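Local coordinates for protein carbohydrate kinase (Agrobacterium tumefaciens, PDB 2NWH) that probably phosphorylates a sugar or related small molecule with ATP, as a carbohydrate kinase of the pfkB family in the ribokinase clan, at residues V204-G218 / E227-L239. Numbering follows the deposited sequence.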
ATOM      1  N   VAL A 204      -7.629  16.056 -13.030  1.00 39.02           N
ATOM      2  CA  VAL A 204      -6.844  15.389 -11.957  1.00 39.51           C
ATOM      3  C   VAL A 204      -6.318  16.406 -10.928  1.00 39.67           C
ATOM      4  O   VAL A 204      -6.295  16.151  -9.712  1.00 38.61           O
ATOM      5  CB  VAL A 204      -5.705  14.453 -12.529  1.00 39.93           C
ATOM      6  CG1 VAL A 204      -4.343  14.644 -11.833  1.00 39.19           C
ATOM      7  CG2 VAL A 204      -6.104  12.990 -12.433  1.00 40.52           C
ATOM      8  N   ARG A 205      -5.921  17.570 -11.430  1.00 40.07           N
ATOM      9  CA  ARG A 205      -5.531  18.694 -10.593  1.00 41.03           C
ATOM     10  C   ARG A 205      -6.688  19.205  -9.731  1.00 41.44           C
ATOM     11  O   ARG A 205      -6.502  20.143  -8.938  1.00 42.10           O
ATOM     12  CB  ARG A 205      -4.999  19.832 -11.478  1.00 41.23           C
ATOM     13  CG  ARG A 205      -5.852  20.099 -12.713  1.00 42.97           C
ATOM     14  CD  ARG A 205      -5.494  21.434 -13.327  1.00 47.41           C
ATOM     15  NE  ARG A 205      -4.062  21.523 -13.616  1.00 50.99           N
ATOM     16  CZ  ARG A 205      -3.540  21.564 -14.854  1.00 53.49           C
ATOM     17  NH1 ARG A 205      -4.337  21.529 -15.937  1.00 55.48           N
ATOM     18  NH2 ARG A 205      -2.224  21.655 -15.016  1.00 52.74           N
ATOM     19  N   ASP A 206      -7.880  18.591  -9.882  1.00 41.72           N
ATOM     20  CA  ASP A 206      -9.066  19.020  -9.144  1.00 41.71           C
ATOM     21  C   ASP A 206      -9.235  18.300  -7.828  1.00 41.84           C
ATOM     22  O   ASP A 206      -9.923  18.796  -6.923  1.00 41.87           O
ATOM     23  CB  ASP A 206     -10.311  18.807  -9.999  1.00 42.95           C
ATOM     24  CG  ASP A 206     -10.238  19.641 -11.302  1.00 43.79           C
ATOM     25  OD1 ASP A 206     -10.248  19.112 -12.507  1.00 48.35           O
ATOM     26  OD2 ASP A 206     -10.289  20.910 -11.188  1.00 47.95           O
ATOM     27  N   TRP A 207      -8.610  17.126  -7.716  1.00 40.42           N
ATOM     28  CA  TRP A 207      -8.826  16.308  -6.534  1.00 39.91           C
ATOM     29  C   TRP A 207      -8.561  17.031  -5.196  1.00 38.95           C
ATOM     30  O   TRP A 207      -9.381  16.929  -4.288  1.00 38.61           O
ATOM     31  CB  TRP A 207      -8.097  14.983  -6.662  1.00 40.30           C
ATOM     32  CG  TRP A 207      -8.789  14.033  -7.610  1.00 41.08           C
ATOM     33  CD1 TRP A 207      -8.276  13.499  -8.762  1.00 42.56           C
ATOM     34  CD2 TRP A 207     -10.118  13.496  -7.485  1.00 42.58           C
ATOM     35  NE1 TRP A 207      -9.200  12.658  -9.355  1.00 43.49           N
ATOM     36  CE2 TRP A 207     -10.335  12.635  -8.592  1.00 42.29           C
ATOM     37  CE3 TRP A 207     -11.144  13.652  -6.537  1.00 42.59           C
ATOM     38  CZ2 TRP A 207     -11.541  11.940  -8.788  1.00 41.44           C
ATOM     39  CZ3 TRP A 207     -12.341  12.962  -6.738  1.00 42.06           C
ATOM     40  CH2 TRP A 207     -12.525  12.115  -7.856  1.00 40.72           C
ATOM     41  N   PRO A 208      -7.457  17.815  -5.078  1.00 38.43           N
ATOM     42  CA  PRO A 208      -7.195  18.520  -3.799  1.00 37.98           C
ATOM     43  C   PRO A 208      -8.389  19.302  -3.180  1.00 38.15           C
ATOM     44  O   PRO A 208      -8.758  19.016  -2.047  1.00 37.19           O
ATOM     45  CB  PRO A 208      -6.032  19.472  -4.153  1.00 38.24           C
ATOM     46  CG  PRO A 208      -5.315  18.777  -5.275  1.00 38.09           C
ATOM     47  CD  PRO A 208      -6.397  18.095  -6.077  1.00 38.41           C
ATOM     48  N   ASN A 209      -8.988  20.275  -3.888  1.00 38.09           N
ATOM     49  CA  ASN A 209     -10.114  21.017  -3.278  1.00 38.37           C
ATOM     50  C   ASN A 209     -11.388  20.175  -3.018  1.00 38.30           C
ATOM     51  O   ASN A 209     -12.048  20.348  -1.974  1.00 38.55           O
ATOM     52  CB  ASN A 209     -10.411  22.342  -3.993  1.00 39.02           C
ATOM     53  CG  ASN A 209     -11.371  22.187  -5.170  1.00 41.06           C
ATOM     54  OD1 ASN A 209     -10.957  21.802  -6.282  1.00 41.56           O
ATOM     55  ND2 ASN A 209     -12.656  22.531  -4.943  1.00 41.64           N
ATOM     56  N   ILE A 210     -11.717  19.255  -3.944  1.00 37.70           N
ATOM     57  CA  ILE A 210     -12.802  18.284  -3.709  1.00 36.80           C
ATOM     58  C   ILE A 210     -12.475  17.483  -2.420  1.00 37.17           C
ATOM     59  O   ILE A 210     -13.296  17.344  -1.505  1.00 36.73           O
ATOM     60  CB  ILE A 210     -12.963  17.303  -4.925  1.00 36.69           C
ATOM     61  CG1 ILE A 210     -13.340  18.067  -6.205  1.00 37.62           C
ATOM     62  CG2 ILE A 210     -13.990  16.213  -4.618  1.00 36.70           C
ATOM     63  CD1 ILE A 210     -13.236  17.267  -7.513  1.00 36.71           C
ATOM     64  N   LEU A 211     -11.256  16.983  -2.348  1.00 36.11           N
ATOM     65  CA  LEU A 211     -10.875  16.145  -1.234  1.00 35.99           C
ATOM     66  C   LEU A 211     -10.705  16.905   0.103  1.00 35.86           C
ATOM     67  O   LEU A 211     -10.999  16.356   1.164  1.00 36.07           O
ATOM     68  CB  LEU A 211      -9.646  15.317  -1.612  1.00 35.92           C
ATOM     69  CG  LEU A 211      -9.884  14.044  -2.475  1.00 35.36           C
ATOM     70  CD1 LEU A 211      -8.598  13.665  -3.222  1.00 33.14           C
ATOM     71  CD2 LEU A 211     -10.308  12.836  -1.589  1.00 35.99           C
ATOM     72  N   ARG A 212     -10.248  18.155   0.068  1.00 35.86           N
ATOM     73  CA  ARG A 212     -10.048  18.928   1.307  1.00 36.16           C
ATOM     74  C   ARG A 212     -11.364  19.225   2.023  1.00 36.56           C
ATOM     75  O   ARG A 212     -11.434  19.188   3.256  1.00 36.07           O
ATOM     76  CB  ARG A 212      -9.313  20.236   1.027  1.00 36.24           C
ATOM     77  CG  ARG A 212      -7.854  20.094   0.620  1.00 37.67           C
ATOM     78  CD  ARG A 212      -7.475  21.407  -0.020  1.00 40.40           C
ATOM     79  NE  ARG A 212      -6.240  21.419  -0.801  1.00 43.25           N
ATOM     80  CZ  ARG A 212      -5.063  21.795  -0.311  1.00 44.49           C
ATOM     81  NH1 ARG A 212      -4.967  22.140   0.968  1.00 45.45           N
ATOM     82  NH2 ARG A 212      -3.986  21.813  -1.081  1.00 43.41           N
ATOM     83  N   LYS A 213     -12.404  19.527   1.247  1.00 37.45           N
ATOM     84  CA  LYS A 213     -13.720  19.786   1.828  1.00 37.71           C
ATOM     85  C   LYS A 213     -14.308  18.460   2.352  1.00 37.26           C
ATOM     86  O   LYS A 213     -15.132  18.474   3.270  1.00 36.66           O
ATOM     87  CB  LYS A 213     -14.638  20.541   0.853  1.00 38.95           C
ATOM     88  CG  LYS A 213     -15.854  19.777   0.297  1.00 41.08           C
ATOM     89  CD  LYS A 213     -15.431  18.746  -0.746  1.00 43.98           C
ATOM     90  CE  LYS A 213     -16.367  17.558  -0.791  1.00 43.94           C
ATOM     91  NZ  LYS A 213     -15.757  16.442  -1.564  1.00 43.99           N
ATOM     92  N   ALA A 214     -13.859  17.321   1.794  1.00 36.39           N
ATOM     93  CA  ALA A 214     -14.221  16.015   2.380  1.00 36.41           C
ATOM     94  C   ALA A 214     -13.486  15.831   3.704  1.00 36.29           C
ATOM     95  O   ALA A 214     -13.767  14.888   4.452  1.00 37.06           O
ATOM     96  CB  ALA A 214     -13.945  14.856   1.427  1.00 36.39           C
ATOM     97  N   GLY A 215     -12.535  16.726   3.994  1.00 35.67           N
ATOM     98  CA  GLY A 215     -11.843  16.711   5.296  1.00 35.07           C
ATOM     99  C   GLY A 215     -10.468  16.066   5.295  1.00 34.57           C
ATOM    100  O   GLY A 215      -9.837  15.946   6.352  1.00 34.23           O
ATOM    101  N   LEU A 216     -10.012  15.668   4.107  1.00 33.67           N
ATOM    102  CA  LEU A 216      -8.678  15.065   3.918  1.00 33.54           C
ATOM    103  C   LEU A 216      -7.671  16.163   3.637  1.00 32.66           C
ATOM    104  O   LEU A 216      -7.762  16.829   2.627  1.00 32.90           O
ATOM    105  CB  LEU A 216      -8.683  14.061   2.764  1.00 33.07           C
ATOM    106  CG  LEU A 216      -7.330  13.365   2.519  1.00 34.95           C
ATOM    107  CD1 LEU A 216      -7.005  12.414   3.657  1.00 33.90           C
ATOM    108  CD2 LEU A 216      -7.307  12.649   1.171  1.00 35.22           C
ATOM    109  N   SER A 217      -6.730  16.342   4.555  1.00 32.86           N
ATOM    110  CA  SER A 217      -5.728  17.392   4.467  1.00 32.93           C
ATOM    111  C   SER A 217      -4.621  17.119   3.453  1.00 32.59           C
ATOM    112  O   SER A 217      -4.011  18.063   2.965  1.00 31.79           O
ATOM    113  CB  SER A 217      -5.184  17.781   5.869  1.00 33.81           C
ATOM    114  OG  SER A 217      -4.614  16.684   6.574  1.00 35.61           O
ATOM    115  N   GLY A 218      -4.344  15.840   3.150  1.00 32.20           N
ATOM    116  CA  GLY A 218      -3.428  15.506   2.071  1.00 31.67           C
ATOM    117  C   GLY A 218      -3.561  14.127   1.449  1.00 31.10           C
ATOM    118  O   GLY A 218      -4.112  13.199   2.038  1.00 30.80           O
ATOM    119  N   GLU A 227      -0.325  10.452 -15.224  1.00 35.47           N
ATOM    120  CA  GLU A 227      -0.817  11.634 -14.479  1.00 34.57           C
ATOM    121  C   GLU A 227      -0.921  11.367 -12.973  1.00 33.61           C
ATOM    122  O   GLU A 227      -1.496  10.354 -12.552  1.00 32.70           O
ATOM    123  CB  GLU A 227      -2.165  12.161 -14.992  1.00 35.36           C
ATOM    124  CG  GLU A 227      -2.341  12.172 -16.493  1.00 36.40           C
ATOM    125  CD  GLU A 227      -3.681  12.759 -16.937  1.00 41.33           C
ATOM    126  OE1 GLU A 227      -3.884  13.996 -16.810  1.00 42.26           O
ATOM    127  OE2 GLU A 227      -4.527  11.985 -17.441  1.00 41.85           O
ATOM    128  N   VAL A 228      -0.361  12.277 -12.177  1.00 32.63           N
ATOM    129  CA  VAL A 228      -0.401  12.155 -10.707  1.00 32.20           C
ATOM    130  C   VAL A 228      -0.574  13.528 -10.079  1.00 32.26           C
ATOM    131  O   VAL A 228       0.085  14.477 -10.492  1.00 32.35           O
ATOM    132  CB  VAL A 228       0.904  11.576 -10.119  1.00 32.26           C
ATOM    133  CG1 VAL A 228       0.647  11.089  -8.665  1.00 29.89           C
ATOM    134  CG2 VAL A 228       1.480  10.457 -10.988  1.00 33.53           C
ATOM    135  N   VAL A 229      -1.449  13.620  -9.076  1.00 32.29           N
ATOM    136  CA  VAL A 229      -1.608  14.832  -8.287  1.00 32.67           C
ATOM    137  C   VAL A 229      -1.261  14.536  -6.813  1.00 32.97           C
ATOM    138  O   VAL A 229      -1.597  13.459  -6.300  1.00 32.50           O
ATOM    139  CB  VAL A 229      -3.031  15.440  -8.478  1.00 32.56           C
ATOM    140  CG1 VAL A 229      -4.130  14.527  -7.934  1.00 33.57           C
ATOM    141  CG2 VAL A 229      -3.133  16.856  -7.894  1.00 33.60           C
ATOM    142  N   ALA A 230      -0.527  15.451  -6.175  1.00 32.75           N
ATOM    143  CA  ALA A 230      -0.214  15.351  -4.741  1.00 33.06           C
ATOM    144  C   ALA A 230      -0.672  16.625  -4.071  1.00 33.74           C
ATOM    145  O   ALA A 230      -0.628  17.688  -4.685  1.00 33.37           O
ATOM    146  CB  ALA A 230       1.253  15.146  -4.522  1.00 32.41           C
ATOM    147  N   PHE A 231      -1.153  16.531  -2.835  1.00 34.43           N
ATOM    148  CA  PHE A 231      -1.585  17.724  -2.102  1.00 35.12           C
ATOM    149  C   PHE A 231      -1.375  17.596  -0.599  1.00 36.06           C
ATOM    150  O   PHE A 231      -1.255  16.480  -0.070  1.00 34.16           O
ATOM    151  CB  PHE A 231      -3.024  18.114  -2.462  1.00 35.32           C
ATOM    152  CG  PHE A 231      -4.086  17.169  -1.941  1.00 34.75           C
ATOM    153  CD1 PHE A 231      -4.837  17.501  -0.814  1.00 34.66           C
ATOM    154  CD2 PHE A 231      -4.371  15.974  -2.609  1.00 34.15           C
ATOM    155  CE1 PHE A 231      -5.850  16.625  -0.323  1.00 36.91           C
ATOM    156  CE2 PHE A 231      -5.362  15.084  -2.128  1.00 34.26           C
ATOM    157  CZ  PHE A 231      -6.104  15.411  -0.985  1.00 34.50           C
ATOM    158  N   ASN A 232      -1.305  18.748   0.072  1.00 37.02           N
ATOM    159  CA  ASN A 232      -1.287  18.804   1.537  1.00 38.54           C
ATOM    160  C   ASN A 232      -2.151  19.990   1.934  1.00 39.51           C
ATOM    161  O   ASN A 232      -2.966  20.428   1.131  1.00 40.44           O
ATOM    162  CB  ASN A 232       0.139  18.947   2.077  1.00 38.76           C
ATOM    163  CG  ASN A 232       0.808  20.228   1.601  1.00 39.71           C
ATOM    164  OD1 ASN A 232       0.125  21.203   1.260  1.00 39.94           O
ATOM    165  ND2 ASN A 232       2.140  20.235   1.572  1.00 40.18           N
ATOM    166  N   GLY A 233      -1.968  20.521   3.143  1.00 40.24           N
ATOM    167  CA  GLY A 233      -2.874  21.555   3.691  1.00 40.72           C
ATOM    168  C   GLY A 233      -3.018  22.846   2.899  1.00 41.57           C
ATOM    169  O   GLY A 233      -4.012  23.575   3.031  1.00 41.99           O
ATOM    170  N   THR A 234      -2.041  23.132   2.050  1.00 41.56           N
ATOM    171  CA  THR A 234      -1.950  24.451   1.443  1.00 41.35           C
ATOM    172  C   THR A 234      -1.417  24.387   0.006  1.00 40.76           C
ATOM    173  O   THR A 234      -1.518  25.353  -0.755  1.00 40.78           O
ATOM    174  CB  THR A 234      -1.051  25.358   2.322  1.00 41.62           C
ATOM    175  OG1 THR A 234       0.227  24.729   2.501  1.00 42.74           O
ATOM    176  CG2 THR A 234      -1.684  25.558   3.713  1.00 42.27           C
ATOM    177  N   GLU A 235      -0.868  23.237  -0.372  1.00 39.89           N
ATOM    178  CA  GLU A 235      -0.150  23.098  -1.633  1.00 39.22           C
ATOM    179  C   GLU A 235      -0.661  21.942  -2.483  1.00 38.77           C
ATOM    180  O   GLU A 235      -1.201  20.967  -1.967  1.00 38.48           O
ATOM    181  CB  GLU A 235       1.337  22.872  -1.356  1.00 39.74           C
ATOM    182  CG  GLU A 235       2.043  24.008  -0.634  1.00 42.01           C
ATOM    183  CD  GLU A 235       3.491  23.671  -0.271  1.00 42.97           C
ATOM    184  OE1 GLU A 235       3.719  22.668   0.452  1.00 41.67           O
ATOM    185  OE2 GLU A 235       4.391  24.431  -0.704  1.00 43.53           O
ATOM    186  N   LYS A 236      -0.452  22.037  -3.790  1.00 37.67           N
ATOM    187  CA  LYS A 236      -0.640  20.895  -4.673  1.00 37.03           C
ATOM    188  C   LYS A 236       0.438  20.897  -5.765  1.00 36.86           C
ATOM    189  O   LYS A 236       1.014  21.943  -6.099  1.00 36.12           O
ATOM    190  CB  LYS A 236      -2.056  20.860  -5.256  1.00 37.15           C
ATOM    191  CG  LYS A 236      -2.422  22.109  -6.079  1.00 38.68           C
ATOM    192  CD  LYS A 236      -3.887  22.107  -6.478  1.00 41.20           C
ATOM    193  CE  LYS A 236      -4.231  23.316  -7.350  1.00 41.15           C
ATOM    194  NZ  LYS A 236      -5.597  23.192  -7.926  1.00 42.13           N
ATOM    195  N   ALA A 237       0.736  19.713  -6.282  1.00 35.89           N
ATOM    196  CA  ALA A 237       1.680  19.566  -7.365  1.00 35.47           C
ATOM    197  C   ALA A 237       1.196  18.496  -8.321  1.00 35.28           C
ATOM    198  O   ALA A 237       0.333  17.685  -7.987  1.00 35.17           O
ATOM    199  CB  ALA A 237       3.081  19.257  -6.836  1.00 35.80           C
ATOM    200  N   ILE A 238       1.757  18.503  -9.520  1.00 34.85           N
ATOM    201  CA  ILE A 238       1.322  17.609 -10.581  1.00 34.66           C
ATOM    202  C   ILE A 238       2.524  17.167 -11.410  1.00 34.42           C
ATOM    203  O   ILE A 238       3.502  17.906 -11.523  1.00 33.32           O
ATOM    204  CB  ILE A 238       0.232  18.289 -11.453  1.00 35.17           C
ATOM    205  CG1 ILE A 238      -0.603  17.264 -12.202  1.00 35.34           C
ATOM    206  CG2 ILE A 238       0.808  19.383 -12.384  1.00 33.28           C
ATOM    207  CD1 ILE A 238      -2.057  17.559 -12.078  1.00 33.02           C
ATOM    208  N   LEU A 239       2.443  15.975 -11.990  1.00 34.18           N
ATOM    209  CA  LEU A 239       3.499  15.488 -12.873  1.00 35.49           C
ATOM    210  C   LEU A 239       3.296  15.858 -14.368  1.00 35.99           C
ATOM    211  O   LEU A 239       2.201  15.733 -14.918  1.00 35.81           O
ATOM    212  CB  LEU A 239       3.621  13.978 -12.693  1.00 35.73           C
ATOM    213  CG  LEU A 239       4.973  13.268 -12.541  1.00 36.13           C
ATOM    214  CD1 LEU A 239       5.778  13.759 -11.340  1.00 34.25           C
ATOM    215  CD2 LEU A 239       4.666  11.774 -12.378  1.00 35.17           C
TER
HETATM  216  O   HOH W   1      -7.250  21.808  -6.256  1.00 50.30           O
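Phe231 lies sandwiched between Pro208 and Gly218. Pro208 CA sits 3.8 Å from the ring centroid and 10° off its normal, a CH-pi contact over the face. Gly218 CA makes a second one on the opposite face, 4.0 Å from the centroid. The ring reaches this slot because chi1 of 70° sets CG between the backbone N and carbonyl carbon. At the far end Leu211 CB and Leu216 CD2 close on Phe231 CZ, at 3.6 and 3.7 Å, while Leu216 O meets the ring edge in plane. The second half of the tight layer is aliphatic: Val204 CG1 touches Val229 CB and, at 3.7 Å, Ile238 CD1, and Pro208 CG bridges from Val229 CG2 to the CB of Phe231.

Toward the exposed flank the packing gives way to polar and charged chains. Lys236 extends beyond CG across Pro208, leaving NZ a weak hydrogen bond to Arg205 O at 3.3 Å; a water bridges the same two atoms. Arg212 turns the edge of its guanidinium to Gly233 O and Glu235 O, but the group is crowded against Asn232 O in the model, so its exact placement is doubtful. That turn is braced from within: Asn232 OD1 accepts from Thr234 N (an Asx turn) and from Glu235 N, which extends it to an Asx motif, and its ND2 donates to the anti lone pair of Glu235 OE1. The Trp207 ring leads away from the strands, and its NE1 hydrogen-bonds to Glu190 of helix 190-197.

Helix 207-213, ended by a Schellman motif at Gly215, thus crosses strand 227-231 at -45°, and its Pro208 also reaches Lys236 on strand 236-239. Past Gly218 the chain enters strand 219-223, the antiparallel neighbour of 227-231: a helix on the antiparallel border of the large central sheet, consistent with the alpha/beta ribokinase-like fold.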